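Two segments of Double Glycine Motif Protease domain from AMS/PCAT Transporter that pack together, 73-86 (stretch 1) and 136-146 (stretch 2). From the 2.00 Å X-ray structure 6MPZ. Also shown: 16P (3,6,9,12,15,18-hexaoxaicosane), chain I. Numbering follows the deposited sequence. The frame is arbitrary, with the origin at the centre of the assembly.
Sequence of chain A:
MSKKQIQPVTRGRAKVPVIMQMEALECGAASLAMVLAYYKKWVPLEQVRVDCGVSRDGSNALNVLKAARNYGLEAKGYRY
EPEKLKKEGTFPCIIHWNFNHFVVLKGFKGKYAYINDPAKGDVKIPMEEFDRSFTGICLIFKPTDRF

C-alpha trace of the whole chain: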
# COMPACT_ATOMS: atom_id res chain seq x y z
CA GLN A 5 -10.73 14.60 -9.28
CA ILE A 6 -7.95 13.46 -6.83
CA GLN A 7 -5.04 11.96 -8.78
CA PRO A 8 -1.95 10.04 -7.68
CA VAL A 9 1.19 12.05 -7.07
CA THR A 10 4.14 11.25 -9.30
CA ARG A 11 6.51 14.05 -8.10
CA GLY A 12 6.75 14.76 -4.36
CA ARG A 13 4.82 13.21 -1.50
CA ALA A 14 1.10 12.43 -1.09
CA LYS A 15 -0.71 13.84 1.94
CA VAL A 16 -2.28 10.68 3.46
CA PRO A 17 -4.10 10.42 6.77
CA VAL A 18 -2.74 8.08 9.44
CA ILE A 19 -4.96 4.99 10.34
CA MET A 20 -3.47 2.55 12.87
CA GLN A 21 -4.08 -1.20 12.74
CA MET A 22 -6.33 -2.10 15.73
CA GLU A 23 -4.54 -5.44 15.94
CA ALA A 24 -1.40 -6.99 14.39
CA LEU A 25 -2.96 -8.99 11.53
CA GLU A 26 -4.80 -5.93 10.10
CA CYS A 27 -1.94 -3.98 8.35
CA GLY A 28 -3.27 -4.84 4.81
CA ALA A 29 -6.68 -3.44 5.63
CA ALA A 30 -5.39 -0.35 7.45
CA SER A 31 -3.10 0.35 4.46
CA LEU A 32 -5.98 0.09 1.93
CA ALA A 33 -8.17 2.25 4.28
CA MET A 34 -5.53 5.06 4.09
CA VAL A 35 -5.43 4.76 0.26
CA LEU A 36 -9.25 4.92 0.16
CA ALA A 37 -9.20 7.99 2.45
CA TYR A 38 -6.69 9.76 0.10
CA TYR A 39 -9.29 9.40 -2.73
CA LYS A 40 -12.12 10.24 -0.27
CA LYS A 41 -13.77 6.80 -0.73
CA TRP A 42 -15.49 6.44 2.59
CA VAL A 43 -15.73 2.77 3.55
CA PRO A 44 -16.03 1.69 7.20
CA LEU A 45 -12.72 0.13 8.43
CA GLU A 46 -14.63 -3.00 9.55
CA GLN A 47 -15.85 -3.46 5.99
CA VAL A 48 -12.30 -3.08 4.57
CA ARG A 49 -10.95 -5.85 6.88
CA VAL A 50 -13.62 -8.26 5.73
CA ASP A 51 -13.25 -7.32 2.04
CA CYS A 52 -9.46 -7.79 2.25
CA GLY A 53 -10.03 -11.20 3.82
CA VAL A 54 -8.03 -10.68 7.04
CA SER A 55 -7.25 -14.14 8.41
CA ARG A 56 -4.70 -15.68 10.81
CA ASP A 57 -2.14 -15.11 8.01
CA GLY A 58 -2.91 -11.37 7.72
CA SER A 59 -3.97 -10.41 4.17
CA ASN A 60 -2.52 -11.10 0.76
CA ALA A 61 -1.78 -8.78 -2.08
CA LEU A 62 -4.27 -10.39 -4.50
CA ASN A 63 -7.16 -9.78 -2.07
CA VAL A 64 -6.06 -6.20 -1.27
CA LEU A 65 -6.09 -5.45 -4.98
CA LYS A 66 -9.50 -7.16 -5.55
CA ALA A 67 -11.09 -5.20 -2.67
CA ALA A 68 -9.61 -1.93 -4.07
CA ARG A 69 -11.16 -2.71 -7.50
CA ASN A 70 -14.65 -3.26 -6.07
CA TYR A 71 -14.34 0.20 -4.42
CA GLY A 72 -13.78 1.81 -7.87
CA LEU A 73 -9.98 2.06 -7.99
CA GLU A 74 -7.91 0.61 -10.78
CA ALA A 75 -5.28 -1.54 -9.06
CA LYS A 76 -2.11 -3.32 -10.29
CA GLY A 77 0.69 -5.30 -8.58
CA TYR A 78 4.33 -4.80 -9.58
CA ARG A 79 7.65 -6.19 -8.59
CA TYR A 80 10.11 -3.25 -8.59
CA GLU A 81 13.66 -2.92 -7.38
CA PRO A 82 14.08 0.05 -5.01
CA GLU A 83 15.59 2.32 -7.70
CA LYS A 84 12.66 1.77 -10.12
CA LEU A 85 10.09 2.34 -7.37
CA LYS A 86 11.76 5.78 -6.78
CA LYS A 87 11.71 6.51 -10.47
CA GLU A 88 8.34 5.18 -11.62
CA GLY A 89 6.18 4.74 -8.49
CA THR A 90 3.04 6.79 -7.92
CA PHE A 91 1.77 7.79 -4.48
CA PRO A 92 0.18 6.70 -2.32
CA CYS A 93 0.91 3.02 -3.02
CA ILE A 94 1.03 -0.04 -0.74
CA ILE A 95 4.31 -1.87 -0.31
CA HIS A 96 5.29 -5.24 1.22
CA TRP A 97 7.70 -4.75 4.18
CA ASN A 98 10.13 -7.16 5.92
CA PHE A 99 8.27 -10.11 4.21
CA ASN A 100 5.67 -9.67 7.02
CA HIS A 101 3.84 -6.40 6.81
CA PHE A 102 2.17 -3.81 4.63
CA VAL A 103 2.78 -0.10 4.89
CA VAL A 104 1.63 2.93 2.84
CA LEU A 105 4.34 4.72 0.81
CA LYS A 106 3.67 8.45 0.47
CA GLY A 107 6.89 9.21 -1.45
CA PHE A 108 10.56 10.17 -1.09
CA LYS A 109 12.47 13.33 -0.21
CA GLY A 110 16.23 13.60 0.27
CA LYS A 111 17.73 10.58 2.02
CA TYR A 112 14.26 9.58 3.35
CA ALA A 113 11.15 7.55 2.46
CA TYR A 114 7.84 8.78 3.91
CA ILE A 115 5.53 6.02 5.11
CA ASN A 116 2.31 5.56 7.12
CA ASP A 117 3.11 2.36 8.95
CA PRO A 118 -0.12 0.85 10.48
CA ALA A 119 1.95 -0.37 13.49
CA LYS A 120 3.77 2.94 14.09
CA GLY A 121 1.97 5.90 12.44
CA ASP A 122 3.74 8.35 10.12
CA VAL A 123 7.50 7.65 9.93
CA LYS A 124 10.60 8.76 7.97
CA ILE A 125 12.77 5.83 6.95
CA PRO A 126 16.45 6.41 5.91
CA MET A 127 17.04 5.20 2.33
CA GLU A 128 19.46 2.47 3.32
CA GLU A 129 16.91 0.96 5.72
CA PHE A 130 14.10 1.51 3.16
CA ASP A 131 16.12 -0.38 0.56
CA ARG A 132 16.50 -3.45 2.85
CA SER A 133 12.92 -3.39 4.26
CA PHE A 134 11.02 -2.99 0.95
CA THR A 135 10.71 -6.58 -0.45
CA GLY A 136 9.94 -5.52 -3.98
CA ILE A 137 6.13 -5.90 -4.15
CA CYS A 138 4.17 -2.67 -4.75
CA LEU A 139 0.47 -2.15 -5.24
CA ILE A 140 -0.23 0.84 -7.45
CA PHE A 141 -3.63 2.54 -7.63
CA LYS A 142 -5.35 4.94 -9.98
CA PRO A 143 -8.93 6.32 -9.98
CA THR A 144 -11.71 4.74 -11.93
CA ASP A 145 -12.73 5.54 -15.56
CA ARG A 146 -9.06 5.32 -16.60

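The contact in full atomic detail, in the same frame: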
# COMPACT_ATOMS: atom_id res chain seq x y z
N LEU A 73 -11.35 1.76 -7.61
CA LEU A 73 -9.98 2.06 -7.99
C LEU A 73 -9.45 1.04 -8.98
O LEU A 73 -9.69 -0.16 -8.85
CB LEU A 73 -9.08 2.08 -6.75
CG LEU A 73 -9.37 3.13 -5.68
CD1 LEU A 73 -8.46 2.89 -4.49
CD2 LEU A 73 -9.14 4.51 -6.25
N GLU A 74 -8.71 1.51 -9.97
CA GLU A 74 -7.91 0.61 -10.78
C GLU A 74 -6.69 0.25 -9.92
O GLU A 74 -6.12 1.12 -9.24
CB GLU A 74 -7.48 1.29 -12.07
CG GLU A 74 -6.98 0.30 -13.09
CD GLU A 74 -5.86 0.85 -13.94
OE1 GLU A 74 -6.03 1.94 -14.54
OE2 GLU A 74 -4.81 0.18 -13.99
N ALA A 75 -6.33 -1.02 -9.91
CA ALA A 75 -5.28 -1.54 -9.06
C ALA A 75 -4.40 -2.61 -9.75
O ALA A 75 -4.92 -3.64 -10.23
CB ALA A 75 -5.92 -2.13 -7.80
N LYS A 76 -3.08 -2.41 -9.69
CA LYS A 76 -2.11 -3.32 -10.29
C LYS A 76 -0.96 -3.62 -9.33
O LYS A 76 -0.56 -2.76 -8.57
CB LYS A 76 -1.57 -2.71 -11.57
CG LYS A 76 -2.59 -2.75 -12.71
CD LYS A 76 -2.00 -2.37 -14.06
CE LYS A 76 -1.83 -0.86 -14.26
NZ LYS A 76 -2.15 -0.36 -15.64
N GLY A 77 -0.47 -4.85 -9.37
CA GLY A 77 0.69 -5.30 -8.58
C GLY A 77 1.98 -5.40 -9.40
O GLY A 77 2.03 -6.09 -10.42
N TYR A 78 3.04 -4.76 -8.93
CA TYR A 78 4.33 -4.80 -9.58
C TYR A 78 5.38 -5.32 -8.63
O TYR A 78 5.30 -5.13 -7.43
CB TYR A 78 4.75 -3.39 -9.97
CG TYR A 78 4.01 -2.78 -11.12
CD1 TYR A 78 2.87 -2.06 -10.92
CD2 TYR A 78 4.49 -2.87 -12.41
CE1 TYR A 78 2.21 -1.46 -11.97
CE2 TYR A 78 3.84 -2.27 -13.47
CZ TYR A 78 2.70 -1.57 -13.23
OH TYR A 78 2.04 -0.98 -14.27
N ARG A 79 6.38 -5.98 -9.22
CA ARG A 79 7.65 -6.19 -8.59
C ARG A 79 8.62 -5.14 -9.18
O ARG A 79 8.77 -5.04 -10.40
CB ARG A 79 8.16 -7.57 -8.89
CG ARG A 79 9.56 -7.85 -8.39
CD ARG A 79 9.84 -9.33 -8.50
NE ARG A 79 10.41 -9.72 -7.24
CZ ARG A 79 9.86 -10.49 -6.31
NH1 ARG A 79 8.71 -11.12 -6.49
NH2 ARG A 79 10.57 -10.68 -5.20
N TYR A 80 9.22 -4.36 -8.27
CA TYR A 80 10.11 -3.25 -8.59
C TYR A 80 11.32 -3.43 -7.70
O TYR A 80 11.17 -3.75 -6.55
CB TYR A 80 9.50 -1.93 -8.17
CG TYR A 80 8.43 -1.33 -9.05
CD1 TYR A 80 8.46 -1.43 -10.41
CD2 TYR A 80 7.39 -0.59 -8.47
CE1 TYR A 80 7.47 -0.83 -11.21
CE2 TYR A 80 6.39 -0.00 -9.26
CZ TYR A 80 6.45 -0.12 -10.61
OH TYR A 80 5.47 0.46 -11.35
N GLU A 81 12.49 -3.20 -8.23
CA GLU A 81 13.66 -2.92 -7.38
C GLU A 81 13.50 -1.51 -6.81
O GLU A 81 12.76 -0.68 -7.38
CB GLU A 81 14.95 -3.10 -8.18
CG GLU A 81 15.08 -2.29 -9.44
CD GLU A 81 15.89 -2.97 -10.48
OE1 GLU A 81 16.81 -3.78 -10.11
OE2 GLU A 81 15.53 -2.67 -11.65
N PRO A 82 14.15 -1.24 -5.66
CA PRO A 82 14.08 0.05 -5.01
C PRO A 82 14.27 1.25 -5.93
O PRO A 82 13.47 2.17 -5.86
CB PRO A 82 15.20 -0.02 -3.97
CG PRO A 82 15.35 -1.44 -3.65
CD PRO A 82 15.02 -2.18 -4.92
N GLU A 83 15.28 1.21 -6.82
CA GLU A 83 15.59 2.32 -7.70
C GLU A 83 14.45 2.61 -8.70
O GLU A 83 14.21 3.76 -9.10
CB GLU A 83 16.94 2.11 -8.43
CG GLU A 83 16.91 1.21 -9.69
CD GLU A 83 18.19 1.29 -10.58
OE1 GLU A 83 18.66 0.19 -10.86
OE2 GLU A 83 18.73 2.40 -11.00
N LYS A 84 13.77 1.58 -9.14
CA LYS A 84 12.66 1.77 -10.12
C LYS A 84 11.37 2.19 -9.40
O LYS A 84 10.48 2.80 -10.01
CB LYS A 84 12.42 0.51 -10.96
CG LYS A 84 11.42 0.72 -12.07
CD LYS A 84 11.64 -0.26 -13.23
CE LYS A 84 10.35 -0.65 -13.92
NZ LYS A 84 10.73 -1.40 -15.15
N LEU A 85 11.24 1.86 -8.12
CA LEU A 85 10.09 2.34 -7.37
C LEU A 85 10.20 3.88 -7.27
O LEU A 85 9.24 4.60 -7.59
CB LEU A 85 10.03 1.69 -5.99
CG LEU A 85 8.93 2.20 -5.06
CD1 LEU A 85 7.54 2.16 -5.66
CD2 LEU A 85 8.95 1.39 -3.81
N LYS A 86 11.39 4.34 -6.87
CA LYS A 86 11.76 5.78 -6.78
C LYS A 86 11.56 6.55 -8.08
O LYS A 86 11.13 7.68 -8.08
CB LYS A 86 13.18 5.92 -6.35
CG LYS A 86 13.42 5.37 -4.95
CD LYS A 86 14.89 5.23 -4.64
CE LYS A 86 15.03 4.45 -3.37
NZ LYS A 86 16.42 4.19 -2.97
N GLY A 136 10.06 -5.59 -2.55
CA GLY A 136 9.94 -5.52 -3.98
C GLY A 136 8.53 -5.46 -4.49
O GLY A 136 8.35 -5.02 -5.65
N ILE A 137 7.53 -5.86 -3.69
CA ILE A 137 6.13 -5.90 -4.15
C ILE A 137 5.39 -4.56 -3.81
O ILE A 137 5.39 -4.14 -2.67
CB ILE A 137 5.32 -7.08 -3.54
CG1 ILE A 137 6.04 -8.44 -3.74
CG2 ILE A 137 3.93 -7.14 -4.15
CD1 ILE A 137 6.32 -8.85 -5.18
N CYS A 138 4.71 -3.99 -4.81
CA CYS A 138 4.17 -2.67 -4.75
C CYS A 138 2.82 -2.70 -5.40
O CYS A 138 2.70 -3.13 -6.53
CB CYS A 138 5.06 -1.69 -5.53
SG CYS A 138 4.40 -0.00 -5.65
N LEU A 139 1.81 -2.21 -4.69
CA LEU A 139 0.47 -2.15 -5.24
C LEU A 139 0.23 -0.70 -5.56
O LEU A 139 0.37 0.13 -4.70
CB LEU A 139 -0.56 -2.71 -4.25
CG LEU A 139 -0.17 -4.06 -3.56
CD1 LEU A 139 -1.16 -4.45 -2.46
CD2 LEU A 139 0.05 -5.18 -4.56
N ILE A 140 -0.19 -0.44 -6.81
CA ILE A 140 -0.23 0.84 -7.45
C ILE A 140 -1.69 1.07 -7.82
O ILE A 140 -2.36 0.16 -8.33
CB ILE A 140 0.70 0.81 -8.69
CG1 ILE A 140 2.18 0.78 -8.26
CG2 ILE A 140 0.40 1.97 -9.67
CD1 ILE A 140 2.73 2.15 -7.88
N PHE A 141 -2.21 2.26 -7.50
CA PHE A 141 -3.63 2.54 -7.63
C PHE A 141 -3.85 3.80 -8.43
O PHE A 141 -3.02 4.70 -8.41
CB PHE A 141 -4.30 2.70 -6.25
CG PHE A 141 -4.10 1.52 -5.34
CD1 PHE A 141 -4.93 0.41 -5.42
CD2 PHE A 141 -3.08 1.51 -4.40
CE1 PHE A 141 -4.73 -0.67 -4.59
CE2 PHE A 141 -2.90 0.43 -3.58
CZ PHE A 141 -3.72 -0.65 -3.67
N LYS A 142 -4.98 3.84 -9.12
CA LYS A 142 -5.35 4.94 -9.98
C LYS A 142 -6.89 5.00 -9.91
O LYS A 142 -7.55 3.95 -9.84
CB LYS A 142 -4.84 4.65 -11.41
CG LYS A 142 -5.48 5.36 -12.59
CD LYS A 142 -4.52 6.00 -13.60
CE LYS A 142 -4.19 7.42 -13.13
NZ LYS A 142 -3.34 8.25 -14.03
N PRO A 143 -7.47 6.22 -9.92
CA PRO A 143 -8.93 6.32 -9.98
C PRO A 143 -9.56 5.87 -11.31
O PRO A 143 -8.87 5.72 -12.32
CB PRO A 143 -9.21 7.82 -9.75
CG PRO A 143 -7.93 8.49 -9.86
CD PRO A 143 -6.85 7.51 -9.62
N THR A 144 -10.89 5.80 -11.30
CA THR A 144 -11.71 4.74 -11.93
C THR A 144 -11.74 4.65 -13.45
O THR A 144 -11.16 3.72 -14.00
CB THR A 144 -13.20 4.79 -11.43
OG1 THR A 144 -14.02 5.47 -12.38
CG2 THR A 144 -13.39 5.48 -10.04
N ASP A 145 -12.41 5.60 -14.11
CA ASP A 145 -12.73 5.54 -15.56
C ASP A 145 -11.51 5.27 -16.46
O ASP A 145 -11.65 4.67 -17.54
CB ASP A 145 -13.45 6.81 -16.03
CG ASP A 145 -12.59 8.06 -15.91
OD1 ASP A 145 -11.54 8.14 -16.58
OD2 ASP A 145 -12.96 8.97 -15.14
N ARG A 146 -10.34 5.74 -16.03
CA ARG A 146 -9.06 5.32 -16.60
C ARG A 146 -8.10 5.09 -15.43
O ARG A 146 -8.23 4.10 -14.70
CB ARG A 146 -8.53 6.38 -17.59
CG ARG A 146 -7.56 5.84 -18.64
CD ARG A 146 -6.17 5.58 -18.07
NE ARG A 146 -5.64 4.26 -18.45
CZ ARG A 146 -4.78 3.52 -17.74
NH1 ARG A 146 -4.31 3.92 -16.55
NH2 ARG A 146 -4.37 2.34 -18.22
C1 16P I . 6.92 -13.05 -4.34
C2 16P I . 6.40 -13.44 -5.74
O1 16P I . 7.48 -13.49 -6.71
C3 16P I . 7.14 -13.70 -8.09
C4 16P I . 8.42 -13.49 -8.92
O2 16P I . 8.09 -13.04 -10.26
C5 16P I . 8.01 -11.62 -10.27
C6 16P I . 7.71 -10.89 -11.57
O3 16P I . 8.94 -10.18 -11.86
C7 16P I . 8.85 -9.00 -12.60
C8 16P I . 10.23 -8.51 -13.00
O4 16P I . 11.17 -8.61 -11.86
C9 16P I . 11.70 -7.38 -11.38
C10 16P I . 13.13 -7.50 -10.89
O5 16P I . 13.98 -7.13 -11.99
C11 16P I . 15.38 -7.03 -11.69
C12 16P I . 16.23 -7.93 -12.61
O6 16P I . 17.48 -8.35 -12.00
C13 16P I . 17.53 -9.65 -11.37
C14 16P I . 18.83 -9.90 -10.62

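The two stretches are neighbouring antiparallel strands of a β-sheet, held by a ladder of backbone hydrogen bonds and finished on each face by a different set of side chains. The strand directions differ by 153°, and their axes approach to 4.7 Å. Three residue pairs bond reciprocally: Glu-74 N donates to Lys-142 O (2.7 Å) and Lys-142 N to Glu-74 O (3.0 Å); Lys-76 N donates to Ile-140 O (3.0 Å) and Ile-140 N to Lys-76 O (2.9 Å); Tyr-78 N and Cys-138 O, like Cys-138 N and Tyr-78 O, lie 2.9 Å apart. A seventh bond, from Tyr-80 N to Gly-136 O (2.8 Å), continues the ladder to Gly-136, where the chain turns a corner. Between these rungs, CA-H groups approach carbonyl oxygens, as where Arg-79 CA lies 3.2 Å from Gly-136 O.

Alternation sends Ala-75, Phe-141, Leu-139, Arg-79 and Ile-137 to one face. Here the small methyl of Ala-75 suits its place beside a large ring, with its CB 3.6 Å from CD1 of Phe-141; Leu-73 CD1 adds a looser contact to that same Phe-141 CD1 at 4.4 Å. Gly-77, opposite Leu-139, has no side chain, and its CA lies 4.1 Å from Leu-139 CD2. Farther along, the long arm of Arg-79 lets its guanidinium lie with one face over Ile-137 CD1, 3.5 Å from NH1, while NH1 also comes within 2.7 Å of O1 of the bound 16P.

The other face is apolar at one end and charged at the other. Ile-140 CG1 packs 4.0 Å from Tyr-78 CD1, and Cys-138, compact and buried, places its CB 3.9 Å from Tyr-80 CD2 and its SG at the edge of that ring. Leu-85, in the helix that follows Glu-81 at its N-cap, reaches back so that its CD1 lies 3.8 Å from Cys-138 SG. At the charged end, Glu-74 OE2 forms a salt bridge with Lys-76 NZ (3.2 Å) within its own strand, and Glu-74 OE1 forms another with Arg-146 NH1 (3.3 Å) across the contact. The latter is purely electrostatic, since OE1 sits over the guanidinium face and no N-H points at it; Arg-146 is also poorly ordered.

Gly-136 suits the corner for a backbone reason: at phi 118° and psi -20°, a CB would be jammed against the preceding carbonyl oxygen. Together the stretches bury 880 Å², counting both sides.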